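PDB 6NV6: glutathione S-transferase from Xanthomonas axonopodis pv. citri, which probably catalyses the conjugation of glutathione to electrophilic substrates, as a theta-class glutathione transferase of the citrus canker pathogen. Local coordinates for residues A[4-9]-A[17-22]; A[131-136]-A[175-180]. All coordinates share one frame; numbering follows the deposited sequence.

Contact 1 and contact 2 lie in the two different parts of a glutathione transferase, with centres about 27 Å apart on opposite sides of the centre of the chain. Their nearest atoms are about 15 Å apart, and both segments of contact 1 precede those of contact 2 in sequence. Residues 4-9 and 17-22 pair strand 4-7 with helix 13-25 inside the thioredoxin-like N-terminal region, whereas residues 131-136 and 175-180 pair helix 126-146 with the loop between helices 163-174 and 183-193 in the all-helical C-terminal region. Each contact is thus internal to its own region, while helix 163-174, touched by Lys17 and Trp20 and by Ser136 and Ile177, packs against helix 13-25 and joins the two.

Contact 1 of 2, residues A[4-9]-A[17-22]; sequences ITIWGR and KALWCA
Strand 4-7 and segment 17-22 of helix 13-25 run nearly antiparallel, at 155° between their N-to-C directions, with axes 9.8 Å apart at closest approach; the nearest CA atoms, those of Ile6 and Ala18, are 7.7 Å apart. That spacing is bridged by Ile6, whose two branches divide the helix face between them. Its longer branch runs to two alanines on the near side of the helix: CD1 of Ile6 lies 4.2 Å from CB of Ala18 and 4.1 Å from CB of Ala22, two methyls one turn apart. The shorter branch meets Leu19, with CG2 of Ile6 4.1 Å from CD2 of Leu19. With chi1 of Ile6 at -63°, CG2 stands opposite the backbone N and CG1 beside it, which sends the branches to these separate targets. No hydrogen bond crosses the interface; all four residues are buried, and their side chains meet by apolar contact, although CD1 of Ile6 also lies 4.0 Å from the carbonyl O of Ala18. Beyond the two segments, Ile6 packs on Leu58, Ala18 on Ile71 and Leu19 on Tyr29. Helix 13-25 thus covers one face of the mixed sheet as the crossover of the beta-alpha-beta unit formed with strands 4-7 and 29-32, the opening motif of the thioredoxin-like fold.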
ATOM      1  N   ILE A   4     -11.523  15.291   9.132  1.00 48.79           N
ATOM      2  CA  ILE A   4     -10.954  14.448   8.088  1.00 45.38           C
ATOM      3  C   ILE A   4     -11.956  13.364   7.737  1.00 48.10           C
ATOM      4  O   ILE A   4     -12.401  12.618   8.617  1.00 51.81           O
ATOM      5  CB  ILE A   4      -9.621  13.825   8.530  1.00 48.87           C
ATOM      6  CG1 ILE A   4      -8.506  14.873   8.522  1.00 36.45           C
ATOM      7  CG2 ILE A   4      -9.253  12.655   7.623  1.00 44.97           C
ATOM      8  CD1 ILE A   4      -7.275  14.457   9.300  1.00 35.79           C
ATOM      9  N   THR A   5     -12.298  13.260   6.456  1.00 42.19           N
ATOM     10  CA  THR A   5     -13.149  12.179   5.978  1.00 40.80           C
ATOM     11  C   THR A   5     -12.480  11.488   4.797  1.00 42.46           C
ATOM     12  O   THR A   5     -11.911  12.147   3.919  1.00 36.10           O
ATOM     13  CB  THR A   5     -14.530  12.708   5.586  1.00 39.83           C
ATOM     14  OG1 THR A   5     -15.075  13.441   6.690  1.00 48.86           O
ATOM     15  CG2 THR A   5     -15.477  11.579   5.220  1.00 36.65           C
ATOM     16  N   ILE A   6     -12.555  10.158   4.779  1.00 38.89           N
ATOM     17  CA  ILE A   6     -11.968   9.339   3.722  1.00 36.70           C
ATOM     18  C   ILE A   6     -13.067   8.437   3.162  1.00 34.56           C
ATOM     19  O   ILE A   6     -13.512   7.505   3.840  1.00 37.32           O
ATOM     20  CB  ILE A   6     -10.779   8.510   4.234  1.00 26.88           C
ATOM     21  CG1 ILE A   6      -9.656   9.431   4.719  1.00 30.39           C
ATOM     22  CG2 ILE A   6     -10.285   7.559   3.167  1.00 25.81           C
ATOM     23  CD1 ILE A   6      -8.493   8.708   5.419  1.00 28.39           C
ATOM     24  N   TRP A   7     -13.505   8.709   1.937  1.00 35.01           N
ATOM     25  CA  TRP A   7     -14.496   7.878   1.272  1.00 30.08           C
ATOM     26  C   TRP A   7     -13.804   6.735   0.557  1.00 29.75           C
ATOM     27  O   TRP A   7     -12.747   6.928  -0.054  1.00 34.81           O
ATOM     28  CB  TRP A   7     -15.286   8.685   0.245  1.00 38.05           C
ATOM     29  CG  TRP A   7     -16.333   9.595   0.805  1.00 40.83           C
ATOM     30  CD1 TRP A   7     -17.667   9.331   0.948  1.00 37.20           C
ATOM     31  CD2 TRP A   7     -16.131  10.922   1.269  1.00 35.54           C
ATOM     32  NE1 TRP A   7     -18.305  10.419   1.486  1.00 43.29           N
ATOM     33  CE2 TRP A   7     -17.382  11.411   1.691  1.00 42.43           C
ATOM     34  CE3 TRP A   7     -15.013  11.745   1.374  1.00 36.84           C
ATOM     35  CZ2 TRP A   7     -17.545  12.691   2.215  1.00 50.73           C
ATOM     36  CZ3 TRP A   7     -15.172  13.018   1.887  1.00 54.73           C
ATOM     37  CH2 TRP A   7     -16.428  13.484   2.300  1.00 53.68           C
ATOM     38  N   GLY A   8     -14.400   5.560   0.616  1.00 28.23           N
ATOM     39  CA  GLY A   8     -13.949   4.467  -0.225  1.00 32.94           C
ATOM     40  C   GLY A   8     -14.015   3.096   0.423  1.00 38.87           C
ATOM     41  O   GLY A   8     -13.940   2.940   1.643  1.00 43.88           O
ATOM     42  N   ARG A   9     -14.152   2.076  -0.427  1.00 40.54           N
ATOM     43  CA  ARG A   9     -14.178   0.687   0.021  1.00 36.73           C
ATOM     44  C   ARG A   9     -12.874   0.311   0.723  1.00 44.49           C
ATOM     45  O   ARG A   9     -11.779   0.596   0.228  1.00 42.31           O
ATOM     46  CB  ARG A   9     -14.434  -0.234  -1.174  1.00 34.12           C
ATOM     47  N   LYS A  17      -4.024   2.397   1.839  1.00 28.95           N
ATOM     48  CA  LYS A  17      -2.931   3.357   1.962  1.00 30.24           C
ATOM     49  C   LYS A  17      -3.337   4.549   2.807  1.00 29.80           C
ATOM     50  O   LYS A  17      -2.571   5.014   3.663  1.00 27.32           O
ATOM     51  CB  LYS A  17      -2.517   3.865   0.587  1.00 27.82           C
ATOM     52  CG  LYS A  17      -1.800   2.894  -0.303  1.00 29.34           C
ATOM     53  CD  LYS A  17      -1.298   3.673  -1.492  1.00 30.40           C
ATOM     54  CE  LYS A  17      -1.243   2.853  -2.745  1.00 30.03           C
ATOM     55  NZ  LYS A  17      -1.218   3.790  -3.888  1.00 29.96           N
ATOM     56  N   ALA A  18      -4.540   5.065   2.571  1.00 29.37           N
ATOM     57  CA  ALA A  18      -4.972   6.263   3.268  1.00 29.79           C
ATOM     58  C   ALA A  18      -5.396   5.953   4.697  1.00 28.96           C
ATOM     59  O   ALA A  18      -5.042   6.695   5.619  1.00 24.77           O
ATOM     60  CB  ALA A  18      -6.111   6.923   2.491  1.00 31.63           C
ATOM     61  N   LEU A  19      -6.142   4.855   4.898  1.00 29.42           N
ATOM     62  CA  LEU A  19      -6.573   4.480   6.245  1.00 30.10           C
ATOM     63  C   LEU A  19      -5.375   4.201   7.130  1.00 29.90           C
ATOM     64  O   LEU A  19      -5.310   4.671   8.273  1.00 28.70           O
ATOM     65  CB  LEU A  19      -7.483   3.255   6.198  1.00 27.40           C
ATOM     66  CG  LEU A  19      -8.708   3.529   5.334  1.00 33.76           C
ATOM     67  CD1 LEU A  19      -9.504   2.274   5.036  1.00 31.08           C
ATOM     68  CD2 LEU A  19      -9.567   4.606   5.979  1.00 29.46           C
ATOM     69  N   TRP A  20      -4.400   3.469   6.600  1.00 28.47           N
ATOM     70  CA  TRP A  20      -3.198   3.180   7.366  1.00 36.59           C
ATOM     71  C   TRP A  20      -2.470   4.468   7.755  1.00 33.31           C
ATOM     72  O   TRP A  20      -2.030   4.623   8.902  1.00 28.81           O
ATOM     73  CB  TRP A  20      -2.302   2.253   6.544  1.00 31.81           C
ATOM     74  CG  TRP A  20      -1.020   1.879   7.197  1.00 31.46           C
ATOM     75  CD1 TRP A  20      -0.692   2.014   8.514  1.00 24.16           C
ATOM     76  CD2 TRP A  20       0.119   1.305   6.553  1.00 30.76           C
ATOM     77  NE1 TRP A  20       0.578   1.563   8.725  1.00 27.23           N
ATOM     78  CE2 TRP A  20       1.097   1.109   7.538  1.00 31.70           C
ATOM     79  CE3 TRP A  20       0.402   0.928   5.236  1.00 30.89           C
ATOM     80  CZ2 TRP A  20       2.356   0.552   7.247  1.00 35.12           C
ATOM     81  CZ3 TRP A  20       1.643   0.368   4.949  1.00 28.42           C
ATOM     82  CH2 TRP A  20       2.605   0.191   5.944  1.00 26.39           C
ATOM     83  N   CYS A  21      -2.336   5.405   6.814  1.00 29.82           N
ATOM     84  CA  CYS A  21      -1.678   6.673   7.116  1.00 33.23           C
ATOM     85  C   CYS A  21      -2.450   7.475   8.160  1.00 30.58           C
ATOM     86  O   CYS A  21      -1.867   7.983   9.131  1.00 27.53           O
ATOM     87  CB  CYS A  21      -1.502   7.479   5.834  1.00 27.81           C
ATOM     88  SG  CYS A  21      -0.348   8.815   6.056  1.00 40.54           S
ATOM     89  N   ALA A  22      -3.762   7.612   7.966  1.00 27.32           N
ATOM     90  CA  ALA A  22      -4.593   8.213   8.998  1.00 29.81           C
ATOM     91  C   ALA A  22      -4.309   7.577  10.353  1.00 32.50           C
ATOM     92  O   ALA A  22      -3.992   8.272  11.328  1.00 34.90           O
ATOM     93  CB  ALA A  22      -6.064   8.062   8.628  1.00 27.45           C
TER

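Contact 2 of 2, residues A[131-136]-A[175-180]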
ATOM      1  N   ALA A 131       1.080 -14.870 -16.347  1.00 52.49           N
ATOM      2  CA  ALA A 131       2.070 -13.865 -16.716  1.00 55.60           C
ATOM      3  C   ALA A 131       2.090 -12.728 -15.706  1.00 52.21           C
ATOM      4  O   ALA A 131       3.162 -12.226 -15.346  1.00 43.32           O
ATOM      5  CB  ALA A 131       1.793 -13.337 -18.122  1.00 46.90           C
ATOM      6  N   ALA A 132       0.914 -12.315 -15.232  1.00 54.94           N
ATOM      7  CA  ALA A 132       0.862 -11.352 -14.140  1.00 49.87           C
ATOM      8  C   ALA A 132       1.607 -11.879 -12.920  1.00 51.54           C
ATOM      9  O   ALA A 132       2.468 -11.186 -12.359  1.00 48.23           O
ATOM     10  CB  ALA A 132      -0.591 -11.025 -13.796  1.00 44.88           C
ATOM     11  N   LEU A 133       1.300 -13.115 -12.508  1.00 44.97           N
ATOM     12  CA  LEU A 133       1.959 -13.685 -11.338  1.00 44.94           C
ATOM     13  C   LEU A 133       3.468 -13.717 -11.515  1.00 45.33           C
ATOM     14  O   LEU A 133       4.217 -13.405 -10.580  1.00 51.90           O
ATOM     15  CB  LEU A 133       1.441 -15.094 -11.060  1.00 42.87           C
ATOM     16  CG  LEU A 133       2.165 -15.776  -9.893  1.00 44.56           C
ATOM     17  CD1 LEU A 133       1.971 -14.971  -8.629  1.00 44.62           C
ATOM     18  CD2 LEU A 133       1.706 -17.207  -9.667  1.00 35.55           C
ATOM     19  N   THR A 134       3.933 -14.079 -12.708  1.00 42.27           N
ATOM     20  CA  THR A 134       5.370 -14.183 -12.916  1.00 51.68           C
ATOM     21  C   THR A 134       6.023 -12.806 -12.914  1.00 46.18           C
ATOM     22  O   THR A 134       7.128 -12.637 -12.388  1.00 54.84           O
ATOM     23  CB  THR A 134       5.651 -14.924 -14.227  1.00 53.05           C
ATOM     24  OG1 THR A 134       5.279 -16.303 -14.089  1.00 49.13           O
ATOM     25  CG2 THR A 134       7.132 -14.822 -14.600  1.00 47.10           C
ATOM     26  N   GLN A 135       5.356 -11.807 -13.486  1.00 47.48           N
ATOM     27  CA  GLN A 135       5.958 -10.480 -13.542  1.00 49.86           C
ATOM     28  C   GLN A 135       5.828  -9.746 -12.214  1.00 48.95           C
ATOM     29  O   GLN A 135       6.765  -9.062 -11.782  1.00 45.36           O
ATOM     30  CB  GLN A 135       5.333  -9.660 -14.665  1.00 52.31           C
ATOM     31  CG  GLN A 135       6.166  -8.454 -15.001  1.00 56.35           C
ATOM     32  CD  GLN A 135       5.428  -7.471 -15.854  1.00 73.22           C
ATOM     33  OE1 GLN A 135       5.682  -6.267 -15.788  1.00 77.14           O
ATOM     34  NE2 GLN A 135       4.498  -7.970 -16.670  1.00 78.71           N
ATOM     35  N   SER A 136       4.660  -9.848 -11.576  1.00 39.84           N
ATOM     36  CA  SER A 136       4.525  -9.406 -10.194  1.00 42.30           C
ATOM     37  C   SER A 136       5.725  -9.858  -9.373  1.00 50.07           C
ATOM     38  O   SER A 136       6.399  -9.050  -8.714  1.00 40.20           O
ATOM     39  CB  SER A 136       3.229  -9.960  -9.600  1.00 35.66           C
ATOM     40  OG  SER A 136       2.094  -9.276 -10.115  1.00 37.63           O
ATOM     41  N   MET A 175      -3.133 -13.504  -0.510  1.00 39.30           N
ATOM     42  CA  MET A 175      -3.711 -14.077  -1.718  1.00 47.39           C
ATOM     43  C   MET A 175      -3.470 -15.576  -1.800  1.00 50.41           C
ATOM     44  O   MET A 175      -2.395 -16.056  -1.418  1.00 45.62           O
ATOM     45  CB  MET A 175      -3.117 -13.444  -2.976  1.00 45.19           C
ATOM     46  CG  MET A 175      -3.951 -12.383  -3.604  1.00 46.35           C
ATOM     47  SD  MET A 175      -3.377 -12.105  -5.286  1.00 50.89           S
ATOM     48  CE  MET A 175      -1.620 -12.221  -5.050  1.00 43.11           C
ATOM     49  N   PRO A 176      -4.421 -16.335  -2.337  1.00 54.90           N
ATOM     50  CA  PRO A 176      -4.176 -17.769  -2.569  1.00 43.36           C
ATOM     51  C   PRO A 176      -3.403 -18.002  -3.865  1.00 46.18           C
ATOM     52  O   PRO A 176      -3.951 -18.288  -4.929  1.00 50.59           O
ATOM     53  CB  PRO A 176      -5.594 -18.342  -2.615  1.00 42.71           C
ATOM     54  CG  PRO A 176      -6.419 -17.231  -3.195  1.00 40.95           C
ATOM     55  CD  PRO A 176      -5.760 -15.923  -2.800  1.00 47.76           C
ATOM     56  N   ILE A 177      -2.077 -17.857  -3.784  1.00 48.93           N
ATOM     57  CA  ILE A 177      -1.181 -18.058  -4.917  1.00 37.63           C
ATOM     58  C   ILE A 177       0.099 -18.725  -4.423  1.00 47.81           C
ATOM     59  O   ILE A 177       0.378 -18.778  -3.223  1.00 37.74           O
ATOM     60  CB  ILE A 177      -0.829 -16.737  -5.626  1.00 46.27           C
ATOM     61  CG1 ILE A 177      -0.186 -15.769  -4.632  1.00 45.91           C
ATOM     62  CG2 ILE A 177      -2.049 -16.092  -6.277  1.00 46.22           C
ATOM     63  CD1 ILE A 177       0.758 -14.788  -5.271  1.00 36.39           C
ATOM     64  N   GLU A 178       0.891 -19.228  -5.370  1.00 47.91           N
ATOM     65  CA  GLU A 178       2.231 -19.729  -5.080  1.00 45.66           C
ATOM     66  C   GLU A 178       3.212 -18.602  -5.367  1.00 51.62           C
ATOM     67  O   GLU A 178       3.316 -18.140  -6.511  1.00 43.92           O
ATOM     68  CB  GLU A 178       2.573 -20.975  -5.900  1.00 45.70           C
ATOM     69  CG  GLU A 178       3.738 -21.779  -5.321  1.00 56.57           C
ATOM     70  CD  GLU A 178       3.953 -23.149  -5.973  1.00 63.55           C
ATOM     71  OE1 GLU A 178       3.536 -23.347  -7.135  1.00 57.93           O
ATOM     72  OE2 GLU A 178       4.545 -24.034  -5.308  1.00 66.54           O
ATOM     73  N   ARG A 179       3.918 -18.146  -4.319  1.00 43.57           N
ATOM     74  CA  ARG A 179       4.820 -17.004  -4.382  1.00 38.80           C
ATOM     75  C   ARG A 179       6.269 -17.450  -4.492  1.00 37.32           C
ATOM     76  O   ARG A 179       6.661 -18.442  -3.876  1.00 45.93           O
ATOM     77  CB  ARG A 179       4.669 -16.124  -3.139  1.00 41.01           C
ATOM     78  CG  ARG A 179       3.521 -15.144  -3.213  1.00 43.40           C
ATOM     79  CD  ARG A 179       3.133 -14.621  -1.844  1.00 47.09           C
ATOM     80  NE  ARG A 179       2.736 -15.696  -0.943  1.00 48.77           N
ATOM     81  CZ  ARG A 179       1.492 -16.126  -0.776  1.00 55.64           C
ATOM     82  NH1 ARG A 179       1.256 -17.194  -0.036  1.00 55.66           N
ATOM     83  NH2 ARG A 179       0.494 -15.549  -1.412  1.00 53.43           N
ATOM     84  N   PRO A 180       7.105 -16.744  -5.242  1.00 35.82           N
ATOM     85  CA  PRO A 180       8.540 -17.026  -5.190  1.00 38.03           C
ATOM     86  C   PRO A 180       9.124 -16.607  -3.848  1.00 45.61           C
ATOM     87  O   PRO A 180       8.593 -15.743  -3.144  1.00 40.97           O
ATOM     88  CB  PRO A 180       9.100 -16.177  -6.330  1.00 34.56           C
ATOM     89  CG  PRO A 180       8.192 -14.994  -6.347  1.00 40.31           C
ATOM     90  CD  PRO A 180       6.814 -15.534  -6.030  1.00 33.94           C
TER
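Leu133 turns CG opposite its backbone N (chi1 176°), while Ile177 holds CG1 between its backbone N and carbonyl carbon (chi1 58°); these settings bring their terminal methyls together across the gap between helix and loop. The setting is the helical C-terminal domain of the glutathione transferase fold, where residues 175-180 form part of the connection from helix 163-174 to helix 183-193 and lie against helix 126-146. The backbones stay well separated, the nearest CA atoms being those of Leu133 and Arg179 at 8.2 Å. Leu133 spans the gap with its side chain, meeting one side chain and one backbone carbonyl: CD1 of Leu133 approaches CD1 of Ile177 to 3.6 Å as the two side chains run alongside in opposing senses, and CD2 of Leu133 rests 3.7 Å from the carbonyl O of Glu178. No hydrogen bond joins the segments. Leu133 also packs on Leu112 of helix 88-118, and Ile177 on Trp172, so this surface contact continues into the helix bundle. Within the loop, Pro176 is the centre of an inverse gamma turn and Arg179 folds back to the end of the preceding helix, where its NH2 also bonds Trp172 O. The second bond of that nitrogen, Arg179 NH2 to Met175 O, measures 2.9 Å, nearly straight at 162°, with the carbonyl oxygen lying in the guanidinium plane.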